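Local atomic coordinates of abietadiene synthase, chloroplastic (Abies grandis, PDB entry 3S9V), a protein that belongs to the plant terpene synthases, largely alpha-helical proteins that combine an N-terminal terpene synthase domain with a metal-binding domain. Residues A[224-230]-A[311-317]; A[318-323]-A[341-345]; A[215-219]-A[238-244]; A[145-149]-A[447-451]. All blocks are in the same frame, centred on the assembly; numbering follows the deposited sequence.

Contact 1: A[224-230]-A[311-317]; sequences KDGSFLS and WARENPV
The loop 224-230 ends a terpene cyclase QW-like repeat (Q-x-x-x-G-x-aromatic) begun at Q222, G226 and F228 being its glycine and aromatic, and packs on the loop 311-317 before helix 320-332. Neither loop is regular; K224 faces E314 (CA-CA 7.1 Å) and L229 faces P316 (6.3 Å), burying 431 Å². G226 takes phi/psi 85/-5, where a CB would jam against the preceding carbonyl. D225, chi1 p, forms an Asx turn, OD1 accepting from S227 N (2.8 Å), while OD2 makes a salt bridge with R313 NH2 (2.9 Å); the arginine bends through chi1 p and chi2 near 92°. F228 (m) points away, towards I218 and V238. L229 and S230 both have positive phi (50° and 65°). L229, off-rotamer at chi1 -125°, brings CD2 to the edge of the W311 ring (CH2, 3.9 Å). Water 1 links K224 N (3.1 Å) to E314 O (2.9 Å). S230 OG (chi1 p) donates to L229 O (2.6 Å) and accepts from W311 NE1 (chi1 p) at 3.2 Å.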
loop_
_atom_site.group_PDB
_atom_site.type_symbol
_atom_site.label_atom_id
_atom_site.label_comp_id
_atom_site.label_asym_id
_atom_site.label_seq_id
_atom_site.Cartn_x
_atom_site.Cartn_y
_atom_site.Cartn_z
ATOM N N LYS A 224 -22.630 20.083 1.380
ATOM C CA LYS A 224 -23.738 19.712 2.248
ATOM C C LYS A 224 -23.583 20.334 3.631
ATOM O O LYS A 224 -24.572 20.740 4.239
ATOM C CB LYS A 224 -23.832 18.190 2.370
ATOM C CG LYS A 224 -24.407 17.501 1.130
ATOM C CD LYS A 224 -24.396 15.974 1.247
ATOM C CE LYS A 224 -24.726 15.500 2.667
ATOM N NZ LYS A 224 -25.916 16.178 3.260
ATOM N N ASP A 225 -22.345 20.410 4.124
ATOM C CA ASP A 225 -22.085 20.999 5.439
ATOM C C ASP A 225 -21.927 22.521 5.358
ATOM O O ASP A 225 -21.482 23.169 6.305
ATOM C CB ASP A 225 -20.839 20.376 6.088
ATOM C CG ASP A 225 -19.559 20.662 5.320
ATOM O OD1 ASP A 225 -19.541 21.609 4.505
ATOM O OD2 ASP A 225 -18.560 19.947 5.546
ATOM N N GLY A 226 -22.281 23.088 4.210
ATOM C CA GLY A 226 -22.200 24.529 4.054
ATOM C C GLY A 226 -20.864 25.107 3.636
ATOM O O GLY A 226 -20.760 26.309 3.396
ATOM N N SER A 227 -19.838 24.270 3.530
ATOM C CA SER A 227 -18.528 24.777 3.144
ATOM C C SER A 227 -18.402 24.845 1.643
ATOM O O SER A 227 -19.246 24.333 0.906
ATOM C CB SER A 227 -17.415 23.868 3.657
ATOM O OG SER A 227 -17.130 22.852 2.704
ATOM N N PHE A 228 -17.334 25.489 1.195
ATOM C CA PHE A 228 -17.031 25.563 -0.218
ATOM C C PHE A 228 -15.718 24.794 -0.334
ATOM O O PHE A 228 -14.651 25.271 0.059
ATOM C CB PHE A 228 -16.940 27.024 -0.651
ATOM C CG PHE A 228 -18.290 27.633 -0.936
ATOM C CD1 PHE A 228 -18.863 27.521 -2.201
ATOM C CD2 PHE A 228 -19.035 28.215 0.090
ATOM C CE1 PHE A 228 -20.159 27.968 -2.446
ATOM C CE2 PHE A 228 -20.338 28.667 -0.141
ATOM C CZ PHE A 228 -20.904 28.542 -1.412
ATOM N N LEU A 229 -15.843 23.564 -0.825
ATOM C CA LEU A 229 -14.737 22.624 -0.980
ATOM C C LEU A 229 -13.891 22.471 0.278
ATOM O O LEU A 229 -12.667 22.355 0.211
ATOM C CB LEU A 229 -13.849 22.994 -2.167
ATOM C CG LEU A 229 -13.788 21.759 -3.071
ATOM C CD1 LEU A 229 -14.543 22.045 -4.342
ATOM C CD2 LEU A 229 -12.361 21.367 -3.356
ATOM N N SER A 230 -14.574 22.482 1.418
ATOM C CA SER A 230 -13.988 22.316 2.745
ATOM C C SER A 230 -13.026 23.391 3.223
ATOM O O SER A 230 -12.424 23.246 4.290
ATOM C CB SER A 230 -13.305 20.951 2.852
ATOM O OG SER A 230 -12.029 20.956 2.247
ATOM N N TRP A 311 -11.943 13.480 0.802
ATOM C CA TRP A 311 -11.201 13.358 2.040
ATOM C C TRP A 311 -12.117 13.481 3.248
ATOM O O TRP A 311 -11.763 13.064 4.352
ATOM C CB TRP A 311 -10.107 14.428 2.083
ATOM C CG TRP A 311 -10.594 15.793 1.717
ATOM C CD1 TRP A 311 -11.077 16.747 2.563
ATOM C CD2 TRP A 311 -10.654 16.355 0.401
ATOM N NE1 TRP A 311 -11.429 17.874 1.857
ATOM C CE2 TRP A 311 -11.182 17.660 0.527
ATOM C CE3 TRP A 311 -10.313 15.882 -0.876
ATOM C CZ2 TRP A 311 -11.377 18.504 -0.579
ATOM C CZ3 TRP A 311 -10.505 16.721 -1.977
ATOM C CH2 TRP A 311 -11.033 18.018 -1.820
ATOM N N ALA A 312 -13.301 14.049 3.025
ATOM C CA ALA A 312 -14.283 14.240 4.086
ATOM C C ALA A 312 -15.603 13.597 3.716
ATOM O O ALA A 312 -15.953 13.525 2.538
ATOM C CB ALA A 312 -14.503 15.722 4.339
ATOM N N ARG A 313 -16.327 13.137 4.735
ATOM C CA ARG A 313 -17.632 12.517 4.548
ATOM C C ARG A 313 -18.477 13.438 3.672
ATOM O O ARG A 313 -18.462 14.650 3.845
ATOM C CB ARG A 313 -18.309 12.314 5.911
ATOM C CG ARG A 313 -18.320 13.569 6.794
ATOM C CD ARG A 313 -19.586 14.406 6.600
ATOM N NE ARG A 313 -19.532 15.695 7.295
ATOM C CZ ARG A 313 -18.907 16.777 6.832
ATOM N NH1 ARG A 313 -18.276 16.745 5.664
ATOM N NH2 ARG A 313 -18.911 17.898 7.537
ATOM N N GLU A 314 -19.198 12.854 2.724
ATOM C CA GLU A 314 -20.057 13.615 1.820
ATOM C C GLU A 314 -19.337 14.824 1.231
ATOM O O GLU A 314 -19.865 15.931 1.246
ATOM C CB GLU A 314 -21.329 14.088 2.544
ATOM C CG GLU A 314 -21.574 13.486 3.938
ATOM C CD GLU A 314 -21.875 11.993 3.927
ATOM O OE1 GLU A 314 -20.988 11.191 3.562
ATOM O OE2 GLU A 314 -23.010 11.621 4.293
ATOM N N ASN A 315 -18.129 14.613 0.722
ATOM C CA ASN A 315 -17.356 15.697 0.122
ATOM C C ASN A 315 -18.034 16.142 -1.181
ATOM O O ASN A 315 -18.622 15.332 -1.894
ATOM C CB ASN A 315 -15.928 15.226 -0.169
ATOM C CG ASN A 315 -14.922 16.364 -0.145
ATOM O OD1 ASN A 315 -14.745 17.020 0.880
ATOM N ND2 ASN A 315 -14.256 16.603 -1.276
ATOM N N PRO A 316 -17.969 17.439 -1.501
ATOM C CA PRO A 316 -18.586 17.961 -2.729
ATOM C C PRO A 316 -18.052 17.251 -3.978
ATOM O O PRO A 316 -18.784 17.025 -4.936
ATOM C CB PRO A 316 -18.193 19.433 -2.720
ATOM C CG PRO A 316 -17.995 19.731 -1.270
ATOM C CD PRO A 316 -17.299 18.510 -0.748
ATOM N N VAL A 317 -16.764 16.917 -3.961
ATOM C CA VAL A 317 -16.134 16.239 -5.085
ATOM C C VAL A 317 -15.197 15.142 -4.591
ATOM O O VAL A 317 -14.464 15.325 -3.617
ATOM C CB VAL A 317 -15.311 17.222 -5.971
ATOM C CG1 VAL A 317 -16.164 18.412 -6.357
ATOM C CG2 VAL A 317 -14.057 17.682 -5.241
HETATM O O HOH W 1 -20.988 18.083 -0.387
HETATM O O HOH W 2 -20.117 18.202 2.910
HETATM O O HOH W 3 -17.216 18.508 2.664
#

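Contact 2: A[318-323]-A[341-345]; sequences PDIDDT and VLKTF
This is a buried, apolar contact in which one phenylalanine ring fits against the start of helix 320-332, the chain after that helix folding back to supply the ring. Residues 341-344 coil with helix-like backbone angles but lack a helix's repeating hydrogen bonds, and F345 N donates to L342 O (2.9 Å). I320 lies opposite F345 (CA-CA 6.4 Å) and T323 opposite V341 (7.2 Å); 334 Å² is buried. F345, chi1 m and chi2 92°, points at the helix start: I320 CB sits 3.9 Å from the ring centroid, 18° off its normal, a CH-pi contact, and I320 N is 3.1 Å from F345 CE2. The t/t rotamer of I320 carries CD1 to F345 CB (3.7 Å). P318 CG meets F345 CZ (3.9 Å), its compact ring suiting the tight approach. The sequence D319-I320-D321-D322 is the DXDD motif characteristic of class II terpene cyclases, and its three acids lie off the phenylalanine, D321 bonding to N368. D319, chi1 p, is the N-cap: OD2 accepts from D322 N (2.9 Å), and its carbonyl O takes both T323 N (3.0 Å) and T323 OG1 (2.9 Å). With its hydroxyl thus engaged, T323 (m) turns its methyl toward 341-345, CG2 lying 3.5 Å from V341 CG2. L342 CD2 lies 4.4 Å from I320 CG1.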
loop_
_atom_site.group_PDB
_atom_site.type_symbol
_atom_site.label_atom_id
_atom_site.label_comp_id
_atom_site.label_asym_id
_atom_site.label_seq_id
_atom_site.Cartn_x
_atom_site.Cartn_y
_atom_site.Cartn_z
ATOM N N PRO A 318 -15.213 13.979 -5.256
ATOM C CA PRO A 318 -14.335 12.890 -4.832
ATOM C C PRO A 318 -12.972 13.092 -5.467
ATOM O O PRO A 318 -12.836 13.889 -6.397
ATOM C CB PRO A 318 -15.039 11.658 -5.383
ATOM C CG PRO A 318 -15.550 12.170 -6.710
ATOM C CD PRO A 318 -16.115 13.538 -6.339
ATOM N N ASP A 319 -11.966 12.386 -4.961
ATOM C CA ASP A 319 -10.629 12.474 -5.538
ATOM C C ASP A 319 -10.078 11.064 -5.700
ATOM O O ASP A 319 -10.349 10.183 -4.884
ATOM C CB ASP A 319 -9.694 13.313 -4.669
ATOM C CG ASP A 319 -9.348 12.643 -3.366
ATOM O OD1 ASP A 319 -10.208 12.611 -2.464
ATOM O OD2 ASP A 319 -8.212 12.143 -3.248
ATOM N N ILE A 320 -9.297 10.858 -6.753
ATOM C CA ILE A 320 -8.747 9.547 -7.042
ATOM C C ILE A 320 -7.852 8.982 -5.936
ATOM O O ILE A 320 -7.786 7.769 -5.756
ATOM C CB ILE A 320 -7.969 9.564 -8.373
ATOM C CG1 ILE A 320 -7.932 8.157 -8.971
ATOM C CG2 ILE A 320 -6.556 10.089 -8.151
ATOM C CD1 ILE A 320 -7.359 8.113 -10.370
ATOM N N ASP A 321 -7.180 9.850 -5.185
ATOM C CA ASP A 321 -6.289 9.381 -4.126
ATOM C C ASP A 321 -7.066 8.710 -2.995
ATOM O O ASP A 321 -6.780 7.569 -2.652
ATOM C CB ASP A 321 -5.442 10.543 -3.578
ATOM C CG ASP A 321 -4.105 10.077 -2.993
ATOM O OD1 ASP A 321 -3.809 8.853 -3.021
ATOM O OD2 ASP A 321 -3.344 10.946 -2.510
ATOM N N ASP A 322 -8.044 9.412 -2.421
ATOM C CA ASP A 322 -8.854 8.847 -1.341
ATOM C C ASP A 322 -9.684 7.664 -1.842
ATOM O O ASP A 322 -9.906 6.696 -1.112
ATOM C CB ASP A 322 -9.819 9.885 -0.762
ATOM C CG ASP A 322 -9.125 10.933 0.079
ATOM O OD1 ASP A 322 -8.808 12.014 -0.459
ATOM O OD2 ASP A 322 -8.889 10.674 1.279
ATOM N N THR A 323 -10.156 7.755 -3.082
ATOM C CA THR A 323 -10.972 6.695 -3.664
ATOM C C THR A 323 -10.153 5.442 -3.933
ATOM O O THR A 323 -10.604 4.334 -3.668
ATOM C CB THR A 323 -11.633 7.147 -4.977
ATOM O OG1 THR A 323 -12.490 8.263 -4.714
ATOM C CG2 THR A 323 -12.454 6.011 -5.572
ATOM N N VAL A 341 -15.854 2.818 -9.094
ATOM C CA VAL A 341 -15.583 4.130 -8.506
ATOM C C VAL A 341 -14.490 4.873 -9.275
ATOM O O VAL A 341 -14.500 6.101 -9.335
ATOM C CB VAL A 341 -15.140 4.033 -7.010
ATOM C CG1 VAL A 341 -16.287 3.553 -6.145
ATOM C CG2 VAL A 341 -13.954 3.105 -6.875
ATOM N N LEU A 342 -13.557 4.132 -9.863
ATOM C CA LEU A 342 -12.468 4.741 -10.619
ATOM C C LEU A 342 -12.896 5.355 -11.954
ATOM O O LEU A 342 -12.199 6.211 -12.496
ATOM C CB LEU A 342 -11.360 3.718 -10.876
ATOM C CG LEU A 342 -10.612 3.151 -9.669
ATOM C CD1 LEU A 342 -9.534 2.212 -10.168
ATOM C CD2 LEU A 342 -9.989 4.280 -8.841
ATOM N N LYS A 343 -14.034 4.921 -12.488
ATOM C CA LYS A 343 -14.516 5.452 -13.761
ATOM C C LYS A 343 -14.672 6.970 -13.715
ATOM O O LYS A 343 -14.513 7.659 -14.720
ATOM C CB LYS A 343 -15.846 4.791 -14.138
ATOM C CG LYS A 343 -15.698 3.389 -14.750
ATOM C CD LYS A 343 -17.062 2.733 -14.971
ATOM C CE LYS A 343 -16.978 1.515 -15.891
ATOM N NZ LYS A 343 -16.036 0.460 -15.421
ATOM N N THR A 344 -14.966 7.490 -12.532
ATOM C CA THR A 344 -15.134 8.924 -12.334
ATOM C C THR A 344 -13.876 9.728 -12.690
ATOM O O THR A 344 -13.964 10.914 -13.023
ATOM C CB THR A 344 -15.489 9.224 -10.855
ATOM O OG1 THR A 344 -16.766 8.660 -10.545
ATOM C CG2 THR A 344 -15.516 10.718 -10.592
ATOM N N PHE A 345 -12.712 9.083 -12.625
ATOM C CA PHE A 345 -11.452 9.769 -12.888
ATOM C C PHE A 345 -10.770 9.473 -14.227
ATOM O O PHE A 345 -9.685 9.987 -14.512
ATOM C CB PHE A 345 -10.497 9.483 -11.732
ATOM C CG PHE A 345 -11.098 9.768 -10.380
ATOM C CD1 PHE A 345 -11.754 8.768 -9.669
ATOM C CD2 PHE A 345 -11.068 11.056 -9.845
ATOM C CE1 PHE A 345 -12.372 9.045 -8.452
ATOM C CE2 PHE A 345 -11.682 11.340 -8.630
ATOM C CZ PHE A 345 -12.334 10.333 -7.935
#

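Contact 3: A[215-219]-A[238-244]; sequences WQKIM and VFMRTGN
W215 begins the short helix 215-219, which crosses the end of helix 232-242 at -127°, the short axes coming within 11.3 Å. W215 CA lies nearest T242 CA (7.4 Å), and M219 CA lies nearest N244 CA (8.5 Å). The W215 side chain (chi1 m, chi2 117°) spans a turn of the partner helix: its CZ3 lies 3.9 Å from V238 CG2, its CB lies 3.9 Å from T242 CG2, and the five-membered ring receives R241 CB over its face, 3.9 Å from the centroid, a CH-pi contact. R241 is m/m, and its NH1 bonds to Q210 O. Both helices flank the QW-like loop of a terpene synthase helical barrel domain, near the protein surface. I218 turns its end away, towards helix 192-197. M219, m/m/m, curls its flexible thioether into the crossing, SD lying 3.9 Å from V238 CG1 and CE 3.0 Å from N244 ND2. T242 (chi1 p) folds its OG1 back to V238 O (3.0 Å) and accepts from N244 N (3.2 Å), an ST turn; G243 leaves the helix with phi 68°, and N244, the N-cap of helix 245-258, directs OD1 to C247 N and Q222 NE2.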
loop_
_atom_site.group_PDB
_atom_site.type_symbol
_atom_site.label_atom_id
_atom_site.label_comp_id
_atom_site.label_asym_id
_atom_site.label_seq_id
_atom_site.Cartn_x
_atom_site.Cartn_y
_atom_site.Cartn_z
ATOM N N TRP A 215 -21.738 35.263 -7.685
ATOM C CA TRP A 215 -22.124 34.641 -6.424
ATOM C C TRP A 215 -23.333 33.723 -6.461
ATOM O O TRP A 215 -23.318 32.653 -5.845
ATOM C CB TRP A 215 -22.289 35.712 -5.341
ATOM C CG TRP A 215 -20.982 36.370 -5.014
ATOM C CD1 TRP A 215 -20.657 37.686 -5.182
ATOM C CD2 TRP A 215 -19.794 35.720 -4.553
ATOM N NE1 TRP A 215 -19.337 37.892 -4.864
ATOM C CE2 TRP A 215 -18.784 36.701 -4.475
ATOM C CE3 TRP A 215 -19.483 34.401 -4.204
ATOM C CZ2 TRP A 215 -17.484 36.404 -4.062
ATOM C CZ3 TRP A 215 -18.193 34.105 -3.799
ATOM C CH2 TRP A 215 -17.209 35.101 -3.732
ATOM N N GLN A 216 -24.376 34.126 -7.178
ATOM C CA GLN A 216 -25.575 33.303 -7.266
ATOM C C GLN A 216 -25.285 31.915 -7.836
ATOM O O GLN A 216 -25.752 30.911 -7.308
ATOM C CB GLN A 216 -26.637 33.996 -8.122
ATOM C CG GLN A 216 -27.814 33.106 -8.445
ATOM C CD GLN A 216 -28.889 33.848 -9.192
ATOM O OE1 GLN A 216 -28.630 34.454 -10.239
ATOM N NE2 GLN A 216 -30.104 33.815 -8.661
ATOM N N LYS A 217 -24.526 31.857 -8.919
ATOM C CA LYS A 217 -24.193 30.573 -9.525
ATOM C C LYS A 217 -23.320 29.761 -8.581
ATOM O O LYS A 217 -23.447 28.538 -8.505
ATOM C CB LYS A 217 -23.476 30.784 -10.863
ATOM C CG LYS A 217 -24.378 31.351 -11.941
ATOM C CD LYS A 217 -23.686 31.378 -13.293
ATOM C CE LYS A 217 -24.656 31.784 -14.392
ATOM N NZ LYS A 217 -24.000 31.754 -15.725
ATOM N N ILE A 218 -22.441 30.448 -7.854
ATOM C CA ILE A 218 -21.552 29.793 -6.897
ATOM C C ILE A 218 -22.315 29.116 -5.750
ATOM O O ILE A 218 -21.938 28.030 -5.311
ATOM C CB ILE A 218 -20.545 30.803 -6.287
ATOM C CG1 ILE A 218 -19.532 31.235 -7.347
ATOM C CG2 ILE A 218 -19.840 30.193 -5.095
ATOM C CD1 ILE A 218 -18.709 30.101 -7.929
ATOM N N MET A 219 -23.384 29.749 -5.272
ATOM C CA MET A 219 -24.164 29.198 -4.159
ATOM C C MET A 219 -24.733 27.801 -4.420
ATOM O O MET A 219 -24.987 27.043 -3.479
ATOM C CB MET A 219 -25.319 30.141 -3.787
ATOM C CG MET A 219 -24.906 31.544 -3.319
ATOM S SD MET A 219 -23.727 31.587 -1.944
ATOM C CE MET A 219 -24.373 30.258 -0.890
ATOM N N VAL A 238 -17.085 33.768 1.035
ATOM C CA VAL A 238 -18.437 33.650 0.483
ATOM C C VAL A 238 -19.471 34.219 1.454
ATOM O O VAL A 238 -20.425 34.867 1.037
ATOM C CB VAL A 238 -18.840 32.178 0.192
ATOM C CG1 VAL A 238 -20.296 32.126 -0.273
ATOM C CG2 VAL A 238 -17.929 31.575 -0.856
ATOM N N PHE A 239 -19.289 33.968 2.749
ATOM C CA PHE A 239 -20.239 34.464 3.737
ATOM C C PHE A 239 -20.263 35.973 3.772
ATOM O O PHE A 239 -21.330 36.579 3.854
ATOM C CB PHE A 239 -19.911 33.967 5.144
ATOM C CG PHE A 239 -20.800 34.560 6.201
ATOM C CD1 PHE A 239 -22.098 34.094 6.374
ATOM C CD2 PHE A 239 -20.358 35.625 6.987
ATOM C CE1 PHE A 239 -22.948 34.679 7.310
ATOM C CE2 PHE A 239 -21.199 36.217 7.926
ATOM C CZ PHE A 239 -22.498 35.743 8.087
ATOM N N MET A 240 -19.081 36.578 3.735
ATOM C CA MET A 240 -18.978 38.026 3.764
ATOM C C MET A 240 -19.589 38.673 2.518
ATOM O O MET A 240 -20.016 39.827 2.568
ATOM C CB MET A 240 -17.509 38.463 3.938
ATOM C CG MET A 240 -16.957 38.209 5.350
ATOM S SD MET A 240 -15.381 39.018 5.735
ATOM C CE MET A 240 -14.235 37.938 4.849
ATOM N N ARG A 241 -19.645 37.932 1.411
ATOM C CA ARG A 241 -20.220 38.464 0.176
ATOM C C ARG A 241 -21.710 38.195 -0.022
ATOM O O ARG A 241 -22.366 38.923 -0.768
ATOM C CB ARG A 241 -19.460 37.935 -1.053
ATOM C CG ARG A 241 -18.122 38.614 -1.301
ATOM C CD ARG A 241 -18.273 40.127 -1.216
ATOM N NE ARG A 241 -17.023 40.832 -1.473
ATOM C CZ ARG A 241 -16.461 40.939 -2.671
ATOM N NH1 ARG A 241 -17.039 40.387 -3.733
ATOM N NH2 ARG A 241 -15.320 41.603 -2.806
ATOM N N THR A 242 -22.244 37.168 0.642
ATOM C CA THR A 242 -23.656 36.803 0.482
ATOM C C THR A 242 -24.471 36.662 1.770
ATOM O O THR A 242 -25.694 36.564 1.718
ATOM C CB THR A 242 -23.806 35.453 -0.263
ATOM O OG1 THR A 242 -23.371 34.393 0.595
ATOM C CG2 THR A 242 -22.969 35.430 -1.533
ATOM N N GLY A 243 -23.808 36.625 2.917
ATOM C CA GLY A 243 -24.541 36.472 4.161
ATOM C C GLY A 243 -25.179 35.096 4.292
ATOM O O GLY A 243 -25.984 34.867 5.188
ATOM N N ASN A 244 -24.822 34.177 3.397
ATOM C CA ASN A 244 -25.371 32.823 3.424
ATOM C C ASN A 244 -25.107 32.153 4.778
ATOM O O ASN A 244 -23.959 31.968 5.183
ATOM C CB ASN A 244 -24.773 31.998 2.276
ATOM C CG ASN A 244 -25.237 30.554 2.291
ATOM O OD1 ASN A 244 -24.689 29.725 3.014
ATOM N ND2 ASN A 244 -26.261 30.247 1.501
#

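Contact 4: A[145-149]-A[447-451]; sequences SHRPS and WLGKT
L448, S149 and P148 supply most of the 279 Å² buried where the loop 145-149 runs past the short strand 447-448 and the turn after it. L448, in extended conformation (phi/psi -113/117) with chi1 t and chi2 p, points toward the loop and forms the apolar middle of the contact: CD1 lies 4.0 Å from P148 CB and CD2 lies 3.7 Å from both H146 CB and R147 O. P148, with no amide proton to satisfy, suits a buried place here; its CB also approaches K450 O (3.5 Å). S149 is the polar link. Its N donates to G449 O (2.8 Å), its CA lies 4.5 Å from that of K450, and its O receives the CA-H of K450 (CA to O 3.6 Å, nearly linear). Water 4 joins S149 O (3.0 Å) to K450 O (2.9 Å). G449 adopts phi/psi -128/-137, which glycine reaches far more easily than other residues, and K450 CD lies 3.4 Å from S149 O as its chain turns away, its NZ forming a salt bridge with E207 and bonding to Y204 O. A backbone bond and a water thus join an irregular loop before helix 151-164 to the turn of a small antiparallel hairpin, 447-448 with 452-453, tying together parts 298 residues apart in a mostly helical chain; W447 of the hairpin meets F271 of helix 269-282 edge-to-face.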
loop_
_atom_site.group_PDB
_atom_site.type_symbol
_atom_site.label_atom_id
_atom_site.label_comp_id
_atom_site.label_asym_id
_atom_site.label_seq_id
_atom_site.Cartn_x
_atom_site.Cartn_y
_atom_site.Cartn_z
ATOM N N SER A 145 11.089 25.234 -4.466
ATOM C CA SER A 145 10.130 24.749 -3.479
ATOM C C SER A 145 8.766 24.648 -4.162
ATOM O O SER A 145 8.539 25.270 -5.204
ATOM C CB SER A 145 10.047 25.705 -2.285
ATOM O OG SER A 145 9.417 26.926 -2.638
ATOM N N HIS A 146 7.864 23.870 -3.574
ATOM C CA HIS A 146 6.533 23.682 -4.140
ATOM C C HIS A 146 5.544 24.779 -3.754
ATOM O O HIS A 146 5.451 25.175 -2.592
ATOM C CB HIS A 146 5.992 22.317 -3.722
ATOM C CG HIS A 146 6.906 21.186 -4.068
ATOM N ND1 HIS A 146 7.359 20.964 -5.352
ATOM C CD2 HIS A 146 7.470 20.226 -3.299
ATOM C CE1 HIS A 146 8.164 19.917 -5.358
ATOM N NE2 HIS A 146 8.249 19.451 -4.124
ATOM N N ARG A 147 4.813 25.268 -4.751
ATOM C CA ARG A 147 3.818 26.319 -4.554
ATOM C C ARG A 147 2.575 25.753 -3.873
ATOM O O ARG A 147 2.037 24.742 -4.317
ATOM C CB ARG A 147 3.415 26.919 -5.906
ATOM C CG ARG A 147 3.967 28.309 -6.197
ATOM C CD ARG A 147 3.503 28.800 -7.568
ATOM N NE ARG A 147 3.788 30.220 -7.777
ATOM C CZ ARG A 147 5.009 30.743 -7.866
ATOM N NH1 ARG A 147 6.079 29.965 -7.766
ATOM N NH2 ARG A 147 5.159 32.051 -8.050
ATOM N N PRO A 148 2.101 26.400 -2.793
ATOM C CA PRO A 148 0.909 25.943 -2.065
ATOM C C PRO A 148 -0.308 25.998 -2.979
ATOM O O PRO A 148 -0.335 26.787 -3.917
ATOM C CB PRO A 148 0.794 26.944 -0.913
ATOM C CG PRO A 148 2.201 27.388 -0.703
ATOM C CD PRO A 148 2.704 27.561 -2.121
ATOM N N SER A 149 -1.313 25.174 -2.690
ATOM C CA SER A 149 -2.535 25.114 -3.494
ATOM C C SER A 149 -3.237 26.464 -3.640
ATOM O O SER A 149 -3.671 27.059 -2.653
ATOM C CB SER A 149 -3.528 24.117 -2.883
ATOM O OG SER A 149 -2.946 22.838 -2.712
ATOM N N TRP A 447 2.416 18.297 5.053
ATOM C CA TRP A 447 1.597 18.188 3.855
ATOM C C TRP A 447 1.357 19.572 3.287
ATOM O O TRP A 447 1.387 20.560 4.019
ATOM C CB TRP A 447 0.263 17.504 4.189
ATOM C CG TRP A 447 0.437 16.167 4.875
ATOM C CD1 TRP A 447 0.917 15.947 6.138
ATOM C CD2 TRP A 447 0.203 14.870 4.304
ATOM N NE1 TRP A 447 1.003 14.597 6.383
ATOM C CE2 TRP A 447 0.571 13.913 5.276
ATOM C CE3 TRP A 447 -0.279 14.427 3.064
ATOM C CZ2 TRP A 447 0.474 12.533 5.048
ATOM C CZ3 TRP A 447 -0.375 13.057 2.834
ATOM C CH2 TRP A 447 0.002 12.124 3.827
ATOM N N LEU A 448 1.122 19.638 1.981
ATOM C CA LEU A 448 0.897 20.914 1.321
ATOM C C LEU A 448 -0.520 21.099 0.791
ATOM O O LEU A 448 -0.977 20.357 -0.069
ATOM C CB LEU A 448 1.897 21.093 0.175
ATOM C CG LEU A 448 1.959 22.496 -0.444
ATOM C CD1 LEU A 448 2.217 23.523 0.652
ATOM C CD2 LEU A 448 3.053 22.558 -1.500
ATOM N N GLY A 449 -1.215 22.092 1.330
ATOM C CA GLY A 449 -2.562 22.401 0.879
ATOM C C GLY A 449 -2.559 23.885 0.566
ATOM O O GLY A 449 -1.619 24.380 -0.041
ATOM N N LYS A 450 -3.600 24.599 0.977
ATOM C CA LYS A 450 -3.661 26.036 0.765
ATOM C C LYS A 450 -2.465 26.569 1.563
ATOM O O LYS A 450 -1.882 27.604 1.242
ATOM C CB LYS A 450 -4.969 26.588 1.344
ATOM C CG LYS A 450 -5.139 28.101 1.252
ATOM C CD LYS A 450 -5.382 28.567 -0.179
ATOM C CE LYS A 450 -6.688 28.026 -0.727
ATOM N NZ LYS A 450 -7.864 28.447 0.098
ATOM N N THR A 451 -2.117 25.831 2.614
ATOM C CA THR A 451 -0.996 26.169 3.497
ATOM C C THR A 451 -0.294 24.868 3.873
ATOM O O THR A 451 -0.722 23.783 3.471
ATOM C CB THR A 451 -1.483 26.797 4.820
ATOM O OG1 THR A 451 -2.181 25.798 5.580
ATOM C CG2 THR A 451 -2.425 27.977 4.556
HETATM O O HOH W 4 -1.950 29.075 -1.263
#

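How the contacts relate
Contact 2 is the buried one and contact 3 lies at the surface; contacts 1 and 4 are partly buried. Contacts 1 and 2 adjoin: the chain passes directly from 311-317 into 318-323, and W311 CA also packs 3.6 Å from D322 OD2. Contacts 1 and 3 share an interior through F228, whose CE2 lies 3.5 Å from V238 CG1. Contact 4 touches none of the others, yet its 298-residue separation encloses them all. Chemistry does not simply follow burial: contact 3, at the surface, is as much apolar packing as buried contact 2, while the partly buried contacts 1 and 4 carry the polar links, a salt bridge and waters in one, a backbone bond in the other.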